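Local coordinates for type 4 fimbrial biogenesis protein PilY1 (Pseudomonas aeruginosa, PDB 3HX6) that primes type IV pilus assembly, mediates adhesion to host cells and, apparently through calcium binding and release, regulates pilus retraction during twitching motility, at residues P67-G72 and D144-G149; I227-M230 and I235-K238; D452-A455 and V460-Q463; N539-S544 and C548-P553. The protein carries 3 engineered substitutions. All coordinates share one frame; numbering follows the deposited sequence.

Contact 1: P67-G72 and D144-G149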
loop_
_atom_site.group_PDB
_atom_site.type_symbol
_atom_site.label_atom_id
_atom_site.label_comp_id
_atom_site.label_asym_id
_atom_site.label_seq_id
_atom_site.Cartn_x
_atom_site.Cartn_y
_atom_site.Cartn_z
ATOM N N PRO A 67 -16.621 -10.271 11.890
ATOM C CA PRO A 67 -16.826 -11.052 13.116
ATOM C C PRO A 67 -17.383 -10.201 14.252
ATOM O O PRO A 67 -18.028 -10.713 15.155
ATOM C CB PRO A 67 -15.426 -11.587 13.428
ATOM C CG PRO A 67 -14.763 -11.628 12.081
ATOM C CD PRO A 67 -15.219 -10.348 11.448
ATOM N N ILE A 68 -17.130 -8.898 14.206
ATOM C CA ILE A 68 -17.630 -8.001 15.244
ATOM C C ILE A 68 -19.157 -7.909 15.185
ATOM O O ILE A 68 -19.826 -7.839 16.218
ATOM C CB ILE A 68 -17.042 -6.578 15.088
ATOM C CG1 ILE A 68 -15.512 -6.645 15.083
ATOM C CG2 ILE A 68 -17.518 -5.684 16.235
ATOM C CD1 ILE A 68 -14.824 -5.301 14.905
ATOM N N GLU A 69 -19.710 -7.921 13.975
ATOM C CA GLU A 69 -21.155 -7.818 13.812
ATOM C C GLU A 69 -21.732 -8.903 12.899
ATOM O O GLU A 69 -21.915 -8.693 11.695
ATOM C CB GLU A 69 -21.516 -6.438 13.257
ATOM C CG GLU A 69 -20.995 -5.272 14.085
ATOM C CD GLU A 69 -21.574 -5.233 15.488
ATOM O OE1 GLU A 69 -22.648 -5.831 15.718
ATOM O OE2 GLU A 69 -20.958 -4.582 16.359
ATOM N N PRO A 70 -22.044 -10.075 13.470
ATOM C CA PRO A 70 -22.600 -11.194 12.709
ATOM C C PRO A 70 -23.909 -10.849 12.009
ATOM O O PRO A 70 -24.238 -11.432 10.978
ATOM C CB PRO A 70 -22.788 -12.274 13.774
ATOM C CG PRO A 70 -21.707 -11.963 14.759
ATOM C CD PRO A 70 -21.831 -10.463 14.874
ATOM N N SER A 71 -24.654 -9.904 12.570
ATOM C CA SER A 71 -25.932 -9.518 11.987
ATOM C C SER A 71 -25.772 -8.598 10.784
ATOM O O SER A 71 -26.751 -8.252 10.130
ATOM C CB SER A 71 -26.820 -8.844 13.039
ATOM O OG SER A 71 -26.442 -7.493 13.258
ATOM N N GLY A 72 -24.539 -8.201 10.489
ATOM C CA GLY A 72 -24.314 -7.328 9.350
ATOM C C GLY A 72 -23.474 -8.000 8.279
ATOM O O GLY A 72 -23.092 -9.161 8.421
ATOM N N ASP A 144 -15.874 3.844 10.830
ATOM C CA ASP A 144 -16.982 2.989 10.450
ATOM C C ASP A 144 -17.538 2.441 11.754
ATOM O O ASP A 144 -16.783 2.096 12.662
ATOM C CB ASP A 144 -16.511 1.843 9.553
ATOM C CG ASP A 144 -16.206 2.302 8.138
ATOM O OD1 ASP A 144 -16.603 3.428 7.786
ATOM O OD2 ASP A 144 -15.584 1.534 7.378
ATOM N N ALA A 145 -18.858 2.396 11.863
ATOM C CA ALA A 145 -19.494 1.893 13.068
ATOM C C ALA A 145 -20.765 1.153 12.689
ATOM O O ALA A 145 -21.325 1.371 11.620
ATOM C CB ALA A 145 -19.814 3.048 14.020
ATOM N N PHE A 146 -21.220 0.283 13.575
ATOM C CA PHE A 146 -22.420 -0.488 13.316
ATOM C C PHE A 146 -23.518 -0.114 14.298
ATOM O O PHE A 146 -23.304 -0.120 15.510
ATOM C CB PHE A 146 -22.087 -1.979 13.425
ATOM C CG PHE A 146 -23.198 -2.892 12.994
ATOM C CD1 PHE A 146 -24.092 -3.411 13.923
ATOM C CD2 PHE A 146 -23.320 -3.274 11.659
ATOM C CE1 PHE A 146 -25.092 -4.304 13.534
ATOM C CE2 PHE A 146 -24.317 -4.166 11.255
ATOM C CZ PHE A 146 -25.202 -4.682 12.195
ATOM N N PHE A 147 -24.685 0.236 13.764
ATOM C CA PHE A 147 -25.843 0.579 14.580
ATOM C C PHE A 147 -27.069 0.662 13.670
ATOM O O PHE A 147 -26.942 0.806 12.451
ATOM C CB PHE A 147 -25.603 1.891 15.339
ATOM C CG PHE A 147 -25.368 3.080 14.458
ATOM C CD1 PHE A 147 -26.440 3.832 13.980
ATOM C CD2 PHE A 147 -24.072 3.470 14.123
ATOM C CE1 PHE A 147 -26.228 4.959 13.182
ATOM C CE2 PHE A 147 -23.849 4.598 13.323
ATOM C CZ PHE A 147 -24.932 5.343 12.854
ATOM N N GLY A 148 -28.255 0.547 14.250
ATOM C CA GLY A 148 -29.451 0.579 13.429
ATOM C C GLY A 148 -29.427 -0.622 12.499
ATOM O O GLY A 148 -30.027 -0.608 11.426
ATOM N N GLY A 149 -28.704 -1.660 12.914
ATOM C CA GLY A 149 -28.606 -2.880 12.133
ATOM C C GLY A 149 -27.758 -2.806 10.873
ATOM O O GLY A 149 -27.796 -3.715 10.044
#
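Glu69 lies over one face of the Phe146 ring, with its CB 3.8 Å from the ring centroid and only 6° off the normal, a CH-pi contact. The carboxylate of Glu69 is almost parallel to the ring, its plane turned by just 8°, and OE1 comes within 3.3 Å of Phe146 CD1. Phe146 belongs to strand 141-147, at one margin of a four-stranded antiparallel blade of the PilY1 beta-propeller domain, and its partner is the loop between helices 62-65 and 74-82. A type I beta turn from Glu69 to Gly72, closed by the backbone bond from Gly72 N to Glu69 O, curls the loop past the far end of the ring, where Gly72 CA approaches obliquely at 3.7 Å from Phe146 CE2. The Glu69 chain bends at chi2 (-63°), which carries the carboxylate from above the ring centre out over the CD1 border. Its other oxygen, OE2, is held by a salt bridge to Arg202 and a hydrogen bond from Trp208, both on the next blade, and the Trp208 side chain also touches Phe146. The loop thus ties two successive blades together. Ser71 OG comes in obliquely, 3.3 Å from Phe146 CZ.

Contact 2: I227-M230 and I235-K238. Engineered in segment 227-230: Met230 (natural residue Leu).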
loop_
_atom_site.group_PDB
_atom_site.type_symbol
_atom_site.label_atom_id
_atom_site.label_comp_id
_atom_site.label_asym_id
_atom_site.label_seq_id
_atom_site.Cartn_x
_atom_site.Cartn_y
_atom_site.Cartn_z
ATOM N N ILE A 227 -18.778 7.573 27.635
ATOM C CA ILE A 227 -19.074 6.489 26.721
ATOM C C ILE A 227 -20.450 6.834 26.185
ATOM O O ILE A 227 -21.466 6.669 26.861
ATOM C CB ILE A 227 -19.063 5.136 27.443
ATOM C CG1 ILE A 227 -17.647 4.865 27.971
ATOM C CG2 ILE A 227 -19.494 4.027 26.489
ATOM C CD1 ILE A 227 -17.486 3.552 28.715
ATOM N N ILE A 228 -20.454 7.347 24.963
ATOM C CA ILE A 228 -21.661 7.800 24.296
ATOM C C ILE A 228 -22.149 6.796 23.260
ATOM O O ILE A 228 -21.400 6.411 22.363
ATOM C CB ILE A 228 -21.378 9.147 23.606
ATOM C CG1 ILE A 228 -20.742 10.107 24.624
ATOM C CG2 ILE A 228 -22.663 9.724 23.021
ATOM C CD1 ILE A 228 -20.164 11.368 24.015
ATOM N N ASP A 229 -23.403 6.374 23.379
ATOM C CA ASP A 229 -23.960 5.421 22.426
ATOM C C ASP A 229 -23.889 6.030 21.033
ATOM O O ASP A 229 -24.387 7.134 20.797
ATOM C CB ASP A 229 -25.419 5.099 22.769
ATOM C CG ASP A 229 -26.015 4.053 21.840
ATOM O OD1 ASP A 229 -25.528 2.901 21.852
ATOM O OD2 ASP A 229 -26.962 4.386 21.096
ATOM N N MET A 230 -23.270 5.305 20.109
ATOM C CA MET A 230 -23.114 5.778 18.740
ATOM C C MET A 230 -24.433 6.189 18.095
ATOM O O MET A 230 -24.546 7.274 17.524
ATOM C CB MET A 230 -22.451 4.696 17.882
ATOM C CG MET A 230 -21.993 5.181 16.513
ATOM S SD MET A 230 -20.768 6.522 16.640
ATOM C CE MET A 230 -21.737 7.935 16.240
ATOM N N ILE A 235 -25.678 9.070 27.047
ATOM C CA ILE A 235 -24.472 8.806 27.809
ATOM C C ILE A 235 -24.616 7.407 28.403
ATOM O O ILE A 235 -25.194 7.238 29.475
ATOM C CB ILE A 235 -24.286 9.832 28.943
ATOM C CG1 ILE A 235 -24.294 11.254 28.370
ATOM C CG2 ILE A 235 -22.978 9.565 29.671
ATOM C CD1 ILE A 235 -23.236 11.511 27.305
ATOM N N THR A 236 -24.103 6.403 27.699
ATOM C CA THR A 236 -24.194 5.020 28.173
ATOM C C THR A 236 -23.536 4.865 29.544
ATOM O O THR A 236 -24.044 4.154 30.411
ATOM C CB THR A 236 -23.539 4.049 27.176
ATOM O OG1 THR A 236 -24.231 4.117 25.924
ATOM C CG2 THR A 236 -23.595 2.616 27.705
ATOM N N ARG A 237 -22.403 5.530 29.731
ATOM C CA ARG A 237 -21.685 5.494 30.998
ATOM C C ARG A 237 -20.713 6.649 31.104
ATOM O O ARG A 237 -20.054 7.023 30.130
ATOM C CB ARG A 237 -20.879 4.196 31.176
ATOM C CG ARG A 237 -21.616 3.027 31.825
ATOM C CD ARG A 237 -22.318 3.402 33.128
ATOM N NE ARG A 237 -21.439 3.844 34.212
ATOM C CZ ARG A 237 -20.661 3.047 34.946
ATOM N NH1 ARG A 237 -20.624 1.740 34.724
ATOM N NH2 ARG A 237 -19.939 3.558 35.932
ATOM N N LYS A 238 -20.649 7.219 32.296
ATOM C CA LYS A 238 -19.714 8.286 32.595
ATOM C C LYS A 238 -18.875 7.677 33.701
ATOM O O LYS A 238 -19.394 7.326 34.761
ATOM C CB LYS A 238 -20.427 9.540 33.102
ATOM C CG LYS A 238 -19.473 10.597 33.647
ATOM C CD LYS A 238 -19.940 12.015 33.342
ATOM C CE LYS A 238 -21.319 12.320 33.917
ATOM N NZ LYS A 238 -21.300 12.542 35.376
HETATM O O HOH W 1 -23.765 2.312 23.972
#
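Ile227 and Arg237 form the tight part of this contact, an antiparallel hydrogen-bonded pair in which Ile227 N donates to Arg237 O at 2.9 Å, nearly straight on to the carbonyl. In return Arg237 N binds Ile227 O at 3.2 Å, in the carbonyl plane and on a lone pair. The same oxygen lies 2.8 Å from Thr236 N, but with an N-H...O angle of 116° that bond is weak. Beside them, Ile227 CG2 packs 4.1 Å from Thr236 CB. On the opposite face, Ile228 and Ile235 lie side by side and point the same way, CG1 of Ile228 meeting CD1 of Ile235 at 3.9 Å, and both also touch Ile183 of strand 178-184. Toward the turn the fit becomes looser and wetter. No direct bond joins the side chains of Asp229 and Thr236; a water fills in, donating to Asp229 OD1 at 2.8 Å and lying 2.7 Å from Thr236 OG1. The Asp229 side chain, extended away from its own amide (chi1 -177°), reaches this water through OD1 and Thr232 N, in the turn, through OD2. Two residues, Thr236 and Arg237, thus face the single residue Ile227: a classic beta bulge, set in the hairpin formed by the last two strands of a propeller blade.

Contact 3: D452-A455 and V460-Q463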
loop_
_atom_site.group_PDB
_atom_site.type_symbol
_atom_site.label_atom_id
_atom_site.label_comp_id
_atom_site.label_asym_id
_atom_site.label_seq_id
_atom_site.Cartn_x
_atom_site.Cartn_y
_atom_site.Cartn_z
ATOM N N ASP A 452 -1.541 12.630 18.810
ATOM C CA ASP A 452 -1.475 11.198 19.060
ATOM C C ASP A 452 -0.247 10.585 18.396
ATOM O O ASP A 452 0.287 11.120 17.423
ATOM C CB ASP A 452 -2.741 10.503 18.559
ATOM C CG ASP A 452 -3.960 10.850 19.391
ATOM O OD1 ASP A 452 -3.846 11.685 20.323
ATOM O OD2 ASP A 452 -5.040 10.282 19.115
ATOM N N MET A 453 0.188 9.453 18.934
ATOM C CA MET A 453 1.361 8.767 18.434
ATOM C C MET A 453 0.988 7.502 17.680
ATOM O O MET A 453 -0.163 7.066 17.704
ATOM C CB MET A 453 2.278 8.414 19.600
ATOM C CG MET A 453 2.553 9.582 20.534
ATOM S SD MET A 453 3.637 9.085 21.887
ATOM C CE MET A 453 2.440 8.623 23.133
ATOM N N ILE A 454 1.978 6.908 17.023
ATOM C CA ILE A 454 1.762 5.692 16.251
ATOM C C ILE A 454 2.778 4.627 16.625
ATOM O O ILE A 454 3.980 4.804 16.423
ATOM C CB ILE A 454 1.896 5.968 14.737
ATOM C CG1 ILE A 454 0.921 7.076 14.329
ATOM C CG2 ILE A 454 1.627 4.686 13.946
ATOM C CD1 ILE A 454 1.280 7.745 12.995
ATOM N N ALA A 455 2.290 3.523 17.171
ATOM C CA ALA A 455 3.154 2.421 17.555
ATOM C C ALA A 455 2.983 1.327 16.509
ATOM O O ALA A 455 1.872 0.855 16.274
ATOM C CB ALA A 455 2.765 1.902 18.940
ATOM N N VAL A 460 7.851 3.445 18.063
ATOM C CA VAL A 460 6.744 4.314 18.413
ATOM C C VAL A 460 7.072 5.618 17.706
ATOM O O VAL A 460 8.169 6.156 17.844
ATOM C CB VAL A 460 6.609 4.528 19.937
ATOM C CG1 VAL A 460 7.873 5.153 20.507
ATOM C CG2 VAL A 460 5.390 5.396 20.217
ATOM N N LEU A 461 6.129 6.094 16.906
ATOM C CA LEU A 461 6.308 7.314 16.138
ATOM C C LEU A 461 5.499 8.430 16.776
ATOM O O LEU A 461 4.330 8.251 17.089
ATOM C CB LEU A 461 5.839 7.069 14.706
ATOM C CG LEU A 461 6.580 5.924 14.009
ATOM C CD1 LEU A 461 5.760 5.412 12.839
ATOM C CD2 LEU A 461 7.952 6.412 13.553
ATOM N N LEU A 462 6.123 9.582 16.976
ATOM C CA LEU A 462 5.427 10.697 17.592
ATOM C C LEU A 462 5.914 12.022 17.039
ATOM O O LEU A 462 7.000 12.116 16.471
ATOM C CB LEU A 462 5.633 10.684 19.109
ATOM C CG LEU A 462 7.093 10.774 19.570
ATOM C CD1 LEU A 462 7.165 11.573 20.853
ATOM C CD2 LEU A 462 7.673 9.381 19.771
ATOM N N GLN A 463 5.093 13.046 17.208
ATOM C CA GLN A 463 5.444 14.373 16.750
ATOM C C GLN A 463 5.228 15.328 17.899
ATOM O O GLN A 463 4.168 15.343 18.522
ATOM C CB GLN A 463 4.567 14.800 15.576
ATOM C CG GLN A 463 4.918 16.175 15.035
ATOM C CD GLN A 463 3.861 16.706 14.090
ATOM O OE1 GLN A 463 2.738 17.013 14.500
ATOM N NE2 GLN A 463 4.208 16.809 12.821
HETATM O O HOH W 2 2.599 12.435 18.213
#
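Met453 and Leu462 lie side by side and point the same way, Met453 CG resting 3.6 Å from Leu462 CB and SD following at 3.8 Å. The Met453 chain leaves with CG anti to its carbonyl carbon (chi1 -49°), runs straight to the sulfur, and turns away there (chi3 -92°). At its root, Met453 CB is close to the main chain of the other strand, 3.2 Å from Leu461 O. Val460 projects to this same face, its CG2 at the fringe of Met453 CB, and the side chains of both Met453 and Val460 touch Ile346 of strand 343-348. The two strands, 454-456 and 459-466, form a short antiparallel beta hairpin; 454-456 is the outermost strand at one end of a large mixed sheet, which continues beyond 459-466 into strand 477-483, and Met453 and Ala455 also touch strand 333-336 at its other end. On the opposite face Ile454 and Leu461 meet at their roots, CB to CB at 4.1 Å, and Leu461 goes on to touch Phe496. This pair is clamped by two short, nearly straight backbone bonds: Ile454 N to Leu461 O at 2.7 Å, with the donor in the carbonyl plane, and Leu461 N to Ile454 O at 2.6 Å, with the donor tilted out of it. Past Met453 the backbones separate, and a water lies 2.8 Å from both Asp452 O and Gln463 N, accepting from the latter and probably donating to the former.

Contact 4: N539-S544 and C548-P553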
loop_
_atom_site.group_PDB
_atom_site.type_symbol
_atom_site.label_atom_id
_atom_site.label_comp_id
_atom_site.label_asym_id
_atom_site.label_seq_id
_atom_site.Cartn_x
_atom_site.Cartn_y
_atom_site.Cartn_z
ATOM N N ASN A 539 5.392 -0.485 1.430
ATOM C CA ASN A 539 6.270 0.142 2.413
ATOM C C ASN A 539 5.527 1.161 3.274
ATOM O O ASN A 539 4.901 2.088 2.759
ATOM C CB ASN A 539 7.442 0.837 1.718
ATOM C CG ASN A 539 8.263 -0.113 0.873
ATOM O OD1 ASN A 539 8.458 -1.271 1.238
ATOM N ND2 ASN A 539 8.767 0.377 -0.255
ATOM N N PRO A 540 5.588 0.999 4.605
ATOM C CA PRO A 540 4.912 1.930 5.512
ATOM C C PRO A 540 5.629 3.276 5.512
ATOM O O PRO A 540 6.857 3.337 5.459
ATOM C CB PRO A 540 5.007 1.225 6.859
ATOM C CG PRO A 540 6.312 0.502 6.753
ATOM C CD PRO A 540 6.260 -0.073 5.361
ATOM N N GLU A 541 4.854 4.350 5.548
ATOM C CA GLU A 541 5.397 5.699 5.566
ATOM C C GLU A 541 4.689 6.477 6.648
ATOM O O GLU A 541 3.540 6.196 6.967
ATOM C CB GLU A 541 5.117 6.447 4.265
ATOM C CG GLU A 541 5.713 5.898 3.006
ATOM C CD GLU A 541 5.651 6.929 1.896
ATOM O OE1 GLU A 541 4.588 7.573 1.749
ATOM O OE2 GLU A 541 6.658 7.099 1.180
ATOM N N VAL A 542 5.374 7.469 7.196
ATOM C CA VAL A 542 4.774 8.323 8.199
ATOM C C VAL A 542 4.817 9.714 7.583
ATOM O O VAL A 542 5.860 10.166 7.118
ATOM C CB VAL A 542 5.558 8.290 9.536
ATOM C CG1 VAL A 542 6.988 8.775 9.336
ATOM C CG2 VAL A 542 4.842 9.145 10.569
ATOM N N CYS A 543 3.673 10.379 7.544
ATOM C CA CYS A 543 3.618 11.706 6.961
ATOM C C CYS A 543 3.170 12.721 7.995
ATOM O O CYS A 543 2.498 12.381 8.966
ATOM C CB CYS A 543 2.634 11.742 5.791
ATOM S SG CYS A 543 2.824 10.474 4.490
ATOM N N SER A 544 3.548 13.971 7.779
ATOM C CA SER A 544 3.158 15.042 8.678
ATOM C C SER A 544 2.635 16.192 7.833
ATOM O O SER A 544 1.441 16.495 7.837
ATOM C CB SER A 544 4.352 15.508 9.513
ATOM O OG SER A 544 5.375 16.031 8.690
ATOM N N CYS A 548 6.797 12.984 3.678
ATOM C CA CYS A 548 6.387 11.676 4.148
ATOM C C CYS A 548 7.720 10.962 4.243
ATOM O O CYS A 548 8.591 11.165 3.396
ATOM C CB CYS A 548 5.521 10.951 3.124
ATOM S SG CYS A 548 3.773 11.444 2.971
ATOM N N LEU A 549 7.898 10.137 5.264
ATOM C CA LEU A 549 9.152 9.420 5.409
ATOM C C LEU A 549 8.907 7.922 5.464
ATOM O O LEU A 549 8.131 7.442 6.290
ATOM C CB LEU A 549 9.874 9.870 6.680
ATOM C CG LEU A 549 10.178 11.365 6.822
ATOM C CD1 LEU A 549 10.769 11.627 8.196
ATOM C CD2 LEU A 549 11.142 11.820 5.739
ATOM N N THR A 550 9.551 7.186 4.565
ATOM C CA THR A 550 9.416 5.743 4.563
ATOM C C THR A 550 9.969 5.312 5.917
ATOM O O THR A 550 11.000 5.818 6.359
ATOM C CB THR A 550 10.257 5.093 3.437
ATOM O OG1 THR A 550 9.861 5.631 2.169
ATOM C CG2 THR A 550 10.052 3.581 3.425
ATOM N N VAL A 551 9.282 4.396 6.587
ATOM C CA VAL A 551 9.743 3.948 7.891
ATOM C C VAL A 551 9.964 2.448 7.990
ATOM O O VAL A 551 9.363 1.660 7.259
ATOM C CB VAL A 551 8.761 4.370 9.001
ATOM C CG1 VAL A 551 8.769 5.879 9.151
ATOM C CG2 VAL A 551 7.363 3.883 8.668
ATOM N N ASN A 552 10.844 2.069 8.904
ATOM C CA ASN A 552 11.156 0.672 9.140
ATOM C C ASN A 552 10.729 0.330 10.565
ATOM O O ASN A 552 11.376 0.724 11.528
ATOM C CB ASN A 552 12.654 0.431 8.948
ATOM C CG ASN A 552 13.074 -0.967 9.344
ATOM O OD1 ASN A 552 12.313 -1.923 9.192
ATOM N ND2 ASN A 552 14.303 -1.096 9.840
ATOM N N PRO A 553 9.619 -0.411 10.706
ATOM C CA PRO A 553 9.069 -0.824 12.004
ATOM C C PRO A 553 10.036 -1.681 12.813
ATOM O O PRO A 553 9.850 -1.875 14.010
ATOM C CB PRO A 553 7.810 -1.601 11.619
ATOM C CG PRO A 553 7.433 -1.026 10.289
ATOM C CD PRO A 553 8.773 -0.907 9.608
#
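Val542 O is approached by two groups of the facing strand: Leu549 N donates to it at 2.8 Å, and Cys548 CA makes a longer C-H...O contact. Val542 N returns a bond to Leu549 O, and farther along Val551 N reaches Pro540 O at 2.9 Å on an almost perfectly straight path of 178°. These bonds zip up an antiparallel beta hairpin that is also closed covalently. Cys543 and Cys548, a non-hydrogen-bonded pair, are joined by a cross-strand disulfide with SG to SG at 2.0 Å and a right-handed chi3 of 100°. On the face of the disulfide, Glu541 and Thr550 also pair, and the extended Glu541 chain brings OE1 to 3.8 Å from Cys548 CB. The other face is apolar. There Val542 and Val551 cross at about a right angle, and their CG1 atoms are pressed to 3.4 Å, tighter than usual for two methyl groups. Beyond them Pro540 CG meets Pro553 CG at 4.0 Å. Strand 539-543 is the middle of a three-stranded antiparallel sheet, flanked by 531-535 and 548-550; Leu549 packs on strand 521-524, Val551 touches Phe496, and Asn539 touches Leu61 of the second subunit.

The contacts fall into two touching pairs. Contacts 1 and 2 lie on successive propeller blades, with centres about 18 Å apart, and touch where Phe147 CD2 and Ala145 CB pack on CG of the engineered Met230, at 3.6 and 3.9 Å. Contacts 3 and 4 are closer, about 11 Å between centres, and meet where Gln463 NE2 lies 3.6 Å from Ser544 CB; Phe496 touches side chains of both hairpins. Contacts 2 and 4 sit on opposite sides of the chain's centre, with their own centres about 35 Å apart. The first pair lies nearer the calcium ion, which is bound by Asp258, Asn260, Asp262, Val264 and Asp266: the Glu69 side chain is about 12 Å from the metal and that of Ile227 about 14 Å.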